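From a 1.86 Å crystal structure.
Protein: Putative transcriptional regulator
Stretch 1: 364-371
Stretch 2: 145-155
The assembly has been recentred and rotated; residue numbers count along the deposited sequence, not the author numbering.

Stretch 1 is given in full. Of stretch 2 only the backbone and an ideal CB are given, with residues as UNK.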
ATOM      1  N   VAL A 364       6.713  -6.451   1.083  1.00 17.78           N
ATOM      2  CA  VAL A 364       6.840  -5.862   2.412  1.00 21.36           C
ATOM      3  C   VAL A 364       5.525  -5.924   3.165  1.00 22.67           C
ATOM      4  O   VAL A 364       4.469  -5.808   2.562  1.00 23.54           O
ATOM      5  CB  VAL A 364       7.373  -4.375   2.339  1.00 25.10           C
ATOM      6  CG1 VAL A 364       6.595  -3.545   1.369  1.00 22.69           C
ATOM      7  CG2 VAL A 364       7.382  -3.686   3.709  1.00 20.73           C
ATOM      8  N   ILE A 365       5.610  -6.136   4.474  1.00 21.31           N
ATOM      9  CA  ILE A 365       4.480  -6.004   5.386  1.00 22.35           C
ATOM     10  C   ILE A 365       4.986  -5.067   6.452  1.00 19.87           C
ATOM     11  O   ILE A 365       6.075  -5.274   6.957  1.00 20.31           O
ATOM     12  CB  ILE A 365       4.076  -7.356   6.089  1.00 22.87           C
ATOM     13  CG1 ILE A 365       3.627  -8.418   5.066  1.00 28.20           C
ATOM     14  CG2 ILE A 365       2.966  -7.112   7.167  1.00 23.15           C
ATOM     15  CD1 ILE A 365       2.383  -8.074   4.270  1.00 31.49           C
ATOM     16  N   LEU A 366       4.226  -4.041   6.785  1.00 16.83           N
ATOM     17  CA  LEU A 366       4.650  -3.114   7.856  1.00 18.88           C
ATOM     18  C   LEU A 366       4.254  -3.651   9.225  1.00 20.45           C
ATOM     19  O   LEU A 366       3.341  -4.464   9.325  1.00 18.96           O
ATOM     20  CB  LEU A 366       4.001  -1.735   7.651  1.00 21.33           C
ATOM     21  CG  LEU A 366       4.421  -1.076   6.348  1.00 22.66           C
ATOM     22  CD1 LEU A 366       3.677   0.273   6.171  1.00 21.01           C
ATOM     23  CD2 LEU A 366       5.946  -0.879   6.332  1.00 19.30           C
ATOM     24  N   SER A 367       4.942  -3.184  10.261  1.00 21.38           N
ATOM     25  CA  SER A 367       4.597  -3.506  11.630  1.00 21.40           C
ATOM     26  C   SER A 367       3.205  -3.044  11.943  1.00 21.21           C
ATOM     27  O   SER A 367       2.700  -2.089  11.381  1.00 21.40           O
ATOM     28  CB  SER A 367       5.556  -2.883  12.640  1.00 25.67           C
ATOM     29  OG  SER A 367       6.751  -3.628  12.694  1.00 30.56           O
ATOM     30  N   GLN A 368       2.588  -3.775  12.850  1.00 19.89           N
ATOM     31  CA  GLN A 368       1.230  -3.538  13.254  1.00 18.04           C
ATOM     32  C   GLN A 368       1.118  -2.243  14.042  1.00 19.72           C
ATOM     33  O   GLN A 368       1.933  -1.945  14.896  1.00 19.71           O
ATOM     34  CB  GLN A 368       0.758  -4.690  14.145  1.00 21.28           C
ATOM     35  CG  GLN A 368      -0.678  -4.554  14.568  1.00 18.63           C
ATOM     36  CD  GLN A 368      -1.120  -5.654  15.512  1.00 23.84           C
ATOM     37  OE1 GLN A 368      -0.395  -6.016  16.424  1.00 21.21           O
ATOM     38  NE2 GLN A 368      -2.341  -6.110  15.350  1.00 20.85           N
ATOM     39  N   LEU A 369       0.043  -1.513  13.804  1.00 20.49           N
ATOM     40  CA  LEU A 369      -0.344  -0.429  14.701  1.00 20.87           C
ATOM     41  C   LEU A 369      -1.698  -0.776  15.263  1.00 20.79           C
ATOM     42  O   LEU A 369      -2.595  -1.146  14.505  1.00 19.27           O
ATOM     43  CB  LEU A 369      -0.376   0.902  13.927  1.00 22.75           C
ATOM     44  CG  LEU A 369      -0.937   2.099  14.718  1.00 27.48           C
ATOM     45  CD1 LEU A 369       0.042   2.505  15.841  1.00 29.67           C
ATOM     46  CD2 LEU A 369      -1.216   3.273  13.781  1.00 29.14           C
ATOM     47  N   ILE A 370      -1.845  -0.710  16.589  1.00 20.96           N
ATOM     48  CA  ILE A 370      -3.153  -0.930  17.210  1.00 22.84           C
ATOM     49  C   ILE A 370      -3.586   0.412  17.781  1.00 21.08           C
ATOM     50  O   ILE A 370      -2.836   1.070  18.474  1.00 22.43           O
ATOM     51  CB  ILE A 370      -3.130  -2.043  18.302  1.00 23.95           C
ATOM     52  CG1 ILE A 370      -2.733  -3.408  17.700  1.00 26.64           C
ATOM     53  CG2 ILE A 370      -4.491  -2.153  18.962  1.00 25.32           C
ATOM     54  CD1 ILE A 370      -2.344  -4.458  18.718  1.00 30.46           C
ATOM     55  N   TYR A 371      -4.761   0.853  17.393  1.00 21.33           N
ATOM     56  CA  TYR A 371      -5.295   2.138  17.861  1.00 23.52           C
ATOM     57  C   TYR A 371      -5.604   2.124  19.353  1.00 27.20           C
ATOM     58  O   TYR A 371      -6.093   1.128  19.893  1.00 23.36           O
ATOM     59  CB  TYR A 371      -6.530   2.513  17.025  1.00 22.82           C
ATOM     60  CG  TYR A 371      -6.157   2.855  15.610  1.00 20.01           C
ATOM     61  CD1 TYR A 371      -5.328   3.942  15.343  1.00 21.23           C
ATOM     62  CD2 TYR A 371      -6.581   2.081  14.541  1.00 24.24           C
ATOM     63  CE1 TYR A 371      -4.976   4.293  14.047  1.00 19.53           C
ATOM     64  CE2 TYR A 371      -6.178   2.384  13.238  1.00 21.91           C
ATOM     65  CZ  TYR A 371      -5.379   3.488  13.006  1.00 23.70           C
ATOM     66  OH  TYR A 371      -5.031   3.798  11.735  1.00 23.11           O
ATOM     67  OXT TYR A 371      -5.371   3.145  20.034  1.00 29.65           O
ATOM     68  N   UNK A 145      -1.620 -14.392   5.710  1.00 20.30           N
ATOM     69  CA  UNK A 145      -1.019 -15.065   6.832  1.00 20.72           C
ATOM     70  C   UNK A 145      -0.932 -14.103   8.009  1.00 21.34           C
ATOM     71  O   UNK A 145      -1.335 -14.435   9.121  1.00 22.33           O
ATOM     72  CB  UNK A 145       0.362 -15.611   6.463  1.00 20.72           C
ATOM     73  N   UNK A 146      -0.450 -12.887   7.748  1.00 20.51           N
ATOM     74  CA  UNK A 146      -0.169 -11.924   8.816  1.00 21.56           C
ATOM     75  C   UNK A 146      -1.469 -11.372   9.399  1.00 20.81           C
ATOM     76  O   UNK A 146      -1.595 -11.180  10.609  1.00 20.40           O
ATOM     77  CB  UNK A 146       0.702 -10.781   8.292  1.00 21.56           C
ATOM     78  N   UNK A 147      -2.453 -11.164   8.548  1.00 21.04           N
ATOM     79  CA  UNK A 147      -3.788 -10.703   9.011  1.00 20.24           C
ATOM     80  C   UNK A 147      -4.454 -11.763   9.929  1.00 20.01           C
ATOM     81  O   UNK A 147      -5.072 -11.434  10.947  1.00 20.27           O
ATOM     82  CB  UNK A 147      -4.691 -10.411   7.811  1.00 20.24           C
ATOM     83  N   UNK A 148      -4.343 -13.033   9.565  1.00 21.85           N
ATOM     84  CA  UNK A 148      -4.851 -14.135  10.418  1.00 20.11           C
ATOM     85  C   UNK A 148      -4.133 -14.139  11.772  1.00 20.11           C
ATOM     86  O   UNK A 148      -4.771 -14.223  12.840  1.00 22.29           O
ATOM     87  CB  UNK A 148      -4.664 -15.486   9.724  1.00 20.11           C
ATOM     88  N   UNK A 149      -2.811 -14.028  11.750  1.00 19.38           N
ATOM     89  CA  UNK A 149      -2.021 -14.030  13.000  1.00 18.31           C
ATOM     90  C   UNK A 149      -2.358 -12.825  13.880  1.00 18.11           C
ATOM     91  O   UNK A 149      -2.626 -12.985  15.081  1.00 17.67           O
ATOM     92  CB  UNK A 149      -0.524 -14.032  12.683  1.00 18.31           C
ATOM     93  N   UNK A 150      -2.421 -11.640  13.276  1.00 17.27           N
ATOM     94  CA  UNK A 150      -2.674 -10.414  14.045  1.00 20.24           C
ATOM     95  C   UNK A 150      -4.074 -10.413  14.633  1.00 19.23           C
ATOM     96  O   UNK A 150      -4.274  -9.914  15.758  1.00 20.29           O
ATOM     97  CB  UNK A 150      -2.480  -9.178  13.164  1.00 20.24           C
ATOM     98  N   UNK A 151      -5.041 -10.976  13.896  1.00 16.92           N
ATOM     99  CA  UNK A 151      -6.374 -11.263  14.424  1.00 18.82           C
ATOM    100  C   UNK A 151      -6.349 -12.163  15.691  1.00 19.92           C
ATOM    101  O   UNK A 151      -6.982 -11.836  16.728  1.00 17.77           O
ATOM    102  CB  UNK A 151      -7.212 -11.933  13.333  1.00 18.82           C
ATOM    103  N   UNK A 152      -5.614 -13.281  15.598  1.00 19.67           N
ATOM    104  CA  UNK A 152      -5.426 -14.219  16.720  1.00 22.71           C
ATOM    105  C   UNK A 152      -4.840 -13.470  17.935  1.00 20.71           C
ATOM    106  O   UNK A 152      -5.350 -13.603  19.044  1.00 23.89           O
ATOM    107  CB  UNK A 152      -4.509 -15.373  16.310  1.00 22.71           C
ATOM    108  N   UNK A 153      -3.832 -12.649  17.698  1.00 20.00           N
ATOM    109  CA  UNK A 153      -3.097 -11.946  18.774  1.00 23.00           C
ATOM    110  C   UNK A 153      -3.988 -10.948  19.495  1.00 24.87           C
ATOM    111  O   UNK A 153      -3.815 -10.687  20.690  1.00 24.93           O
ATOM    112  CB  UNK A 153      -1.874 -11.223  18.206  1.00 23.00           C
ATOM    113  N   UNK A 154      -4.956 -10.426  18.776  1.00 22.36           N
ATOM    114  CA  UNK A 154      -5.929  -9.486  19.351  1.00 24.36           C
ATOM    115  C   UNK A 154      -7.065 -10.182  20.081  1.00 24.92           C
ATOM    116  O   UNK A 154      -7.978  -9.509  20.570  1.00 27.79           O
ATOM    117  CB  UNK A 154      -6.509  -8.596  18.250  1.00 24.36           C
ATOM    118  N   UNK A 155      -7.044 -11.520  20.164  1.00 22.49           N
ATOM    119  CA  UNK A 155      -8.058 -12.247  20.919  1.00 27.03           C
ATOM    120  C   UNK A 155      -9.242 -12.766  20.123  1.00 25.74           C
ATOM    121  O   UNK A 155     -10.245 -13.180  20.708  1.00 27.49           O
ATOM    122  CB  UNK A 155      -8.587 -11.340  22.032  1.00 27.03           C
TER

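Stretch 2 is helical from 145 to 153 and runs roughly parallel to strand 364-366, at an angle of 21°. Positions 146, 150, 153 and 154 turn CA-to-CB toward stretch 1.

Position 145 has nothing of stretch 1 within reach of its CB. The residue is Lys-145, and its role is within the helix, one turn back from 149.

At position 146 the CB points toward stretch 1, and the ideal CB lies 4.5 Å from Ile-365 CG2. The neighbour is apolar and the gap is short. Val, Ile, Leu or Ala would suit. The residue is Val-146, whose CG1 packs 3.9 Å from Ile-365 CG2.

Positions 147, 148 and 149 have no atom of stretch 1 near their CB, so many residues would fit a helix here. They are Leu-147, Ala-148 and Glu-149. Glu-149 OE2 forms a salt bridge with Lys-145 NZ at 2.8 Å.

Position 150 faces stretch 1 squarely. Its ideal CB is 3.8 Å from Gln-368 NE2, and farther out the carbonyl of Leu-366 offers an acceptor. A long donor such as Lys or Arg would suit; a short side chain would leave this acceptor unreached. The residue is Arg-150, nearly extended beyond chi1. It bonds Leu-366 O twice, from NH1 at 2.9 Å and from NH2 at 3.1 Å, at the guanidinium edge. The backbone N of Gln-368 lies over one face, 3.4 Å from Arg-150 NH1; both are donors, so no bond forms. A water bridges Arg-150 NH2, by a weak bond, to Ile-365 O.

Position 151 points away from stretch 1, and position 152 is out of reach. They are Ser-151, whose OG bonds Leu-147 O at 2.8 Å, and Lys-152.

Position 153 points toward stretch 1, but its CB touches nothing there. A long polar side chain could approach Gln-368, which carries an amide. The residue is Glu-153. One water donates to both Glu-153 OE1 and Gln-368 OE1, linking the two oxygens.

Position 154 also points toward stretch 1, with space before Gln-368 and Ile-370. A long, flexible apolar side chain such as Met would suit best; Leu would be apolar but reach less far. The residue is Met-154, present as selenomethionine. Its SE lies 3.7 Å from Gln-368 NE2, and its CE lies 4.2 Å from Ile-370 CG2.

Position 155 has positive phi (95°) and closes the helix in a Schellman motif. A CB would jam against the preceding carbonyl oxygen, which calls for glycine. It is Gly-155.

Stretch 2 145-155: KVLAERSKEMG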
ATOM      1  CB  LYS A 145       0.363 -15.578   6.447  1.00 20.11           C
ATOM      2  CG  LYS A 145       1.162 -16.301   7.560  1.00 22.76           C
ATOM      3  CD  LYS A 145       2.541 -16.843   7.022  1.00 22.94           C
ATOM      4  CE  LYS A 145       3.342 -17.556   8.111  1.00 30.53           C
ATOM      5  NZ  LYS A 145       3.859 -16.583   9.083  1.00 34.37           N
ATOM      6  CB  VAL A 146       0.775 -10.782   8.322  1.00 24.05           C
ATOM      7  CG1 VAL A 146       0.889  -9.647   9.370  1.00 22.25           C
ATOM      8  CG2 VAL A 146       2.202 -11.349   7.912  1.00 20.30           C
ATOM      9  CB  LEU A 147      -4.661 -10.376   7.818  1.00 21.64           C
ATOM     10  CG  LEU A 147      -6.141 -10.063   8.059  1.00 19.77           C
ATOM     11  CD1 LEU A 147      -6.333  -8.868   9.009  1.00 19.39           C
ATOM     12  CD2 LEU A 147      -6.817  -9.827   6.681  1.00 23.94           C
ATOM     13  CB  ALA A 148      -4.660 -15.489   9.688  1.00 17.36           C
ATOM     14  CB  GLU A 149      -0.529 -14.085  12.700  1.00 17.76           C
ATOM     15  CG  GLU A 149      -0.119 -15.386  12.021  1.00 20.81           C
ATOM     16  CD  GLU A 149       1.345 -15.394  11.637  1.00 25.98           C
ATOM     17  OE1 GLU A 149       2.014 -14.397  11.917  1.00 26.72           O
ATOM     18  OE2 GLU A 149       1.819 -16.403  11.049  1.00 32.96           O
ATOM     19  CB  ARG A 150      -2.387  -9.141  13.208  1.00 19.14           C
ATOM     20  CG  ARG A 150      -0.886  -8.890  13.027  1.00 20.82           C
ATOM     21  CD  ARG A 150      -0.505  -7.666  12.130  1.00 21.64           C
ATOM     22  NE  ARG A 150       0.945  -7.666  11.910  1.00 20.00           N
ATOM     23  CZ  ARG A 150       1.626  -6.810  11.161  1.00 20.42           C
ATOM     24  NH1 ARG A 150       1.034  -5.778  10.559  1.00 22.77           N
ATOM     25  NH2 ARG A 150       2.928  -6.984  11.029  1.00 22.12           N
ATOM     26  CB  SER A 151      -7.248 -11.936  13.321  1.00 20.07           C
ATOM     27  OG  SER A 151      -7.472 -11.037  12.245  1.00 27.81           O
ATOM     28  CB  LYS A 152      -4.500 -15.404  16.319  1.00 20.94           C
ATOM     29  CG  LYS A 152      -4.374 -16.534  17.379  1.00 22.88           C
ATOM     30  CD  LYS A 152      -5.521 -17.521  17.321  1.00 25.25           C
ATOM     31  CE  LYS A 152      -5.493 -18.529  18.440  1.00 23.34           C
ATOM     32  NZ  LYS A 152      -6.320 -19.700  18.053  1.00 26.69           N
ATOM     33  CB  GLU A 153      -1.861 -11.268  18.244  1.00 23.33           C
ATOM     34  CG  GLU A 153      -0.871 -12.298  17.701  1.00 22.90           C
ATOM     35  CD  GLU A 153       0.224 -11.726  16.809  1.00 24.22           C
ATOM     36  OE1 GLU A 153       0.455 -10.517  16.836  1.00 28.75           O
ATOM     37  OE2 GLU A 153       0.877 -12.496  16.061  1.00 23.77           O
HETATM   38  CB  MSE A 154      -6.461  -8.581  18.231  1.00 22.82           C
HETATM   39  CG  MSE A 154      -5.374  -7.680  17.696  1.00 22.10           C
HETATM   40 SE   MSE A 154      -5.876  -6.575  16.216  0.75 22.42          SE
HETATM   41  CE  MSE A 154      -6.820  -5.182  17.208  1.00 17.99           C
TER
HETATM   42  O   HOH W   1       5.733  -6.771   9.611  1.00 22.64           O
HETATM   43  O   HOH W   2      -1.053  -8.209  17.820  1.00 34.02           O
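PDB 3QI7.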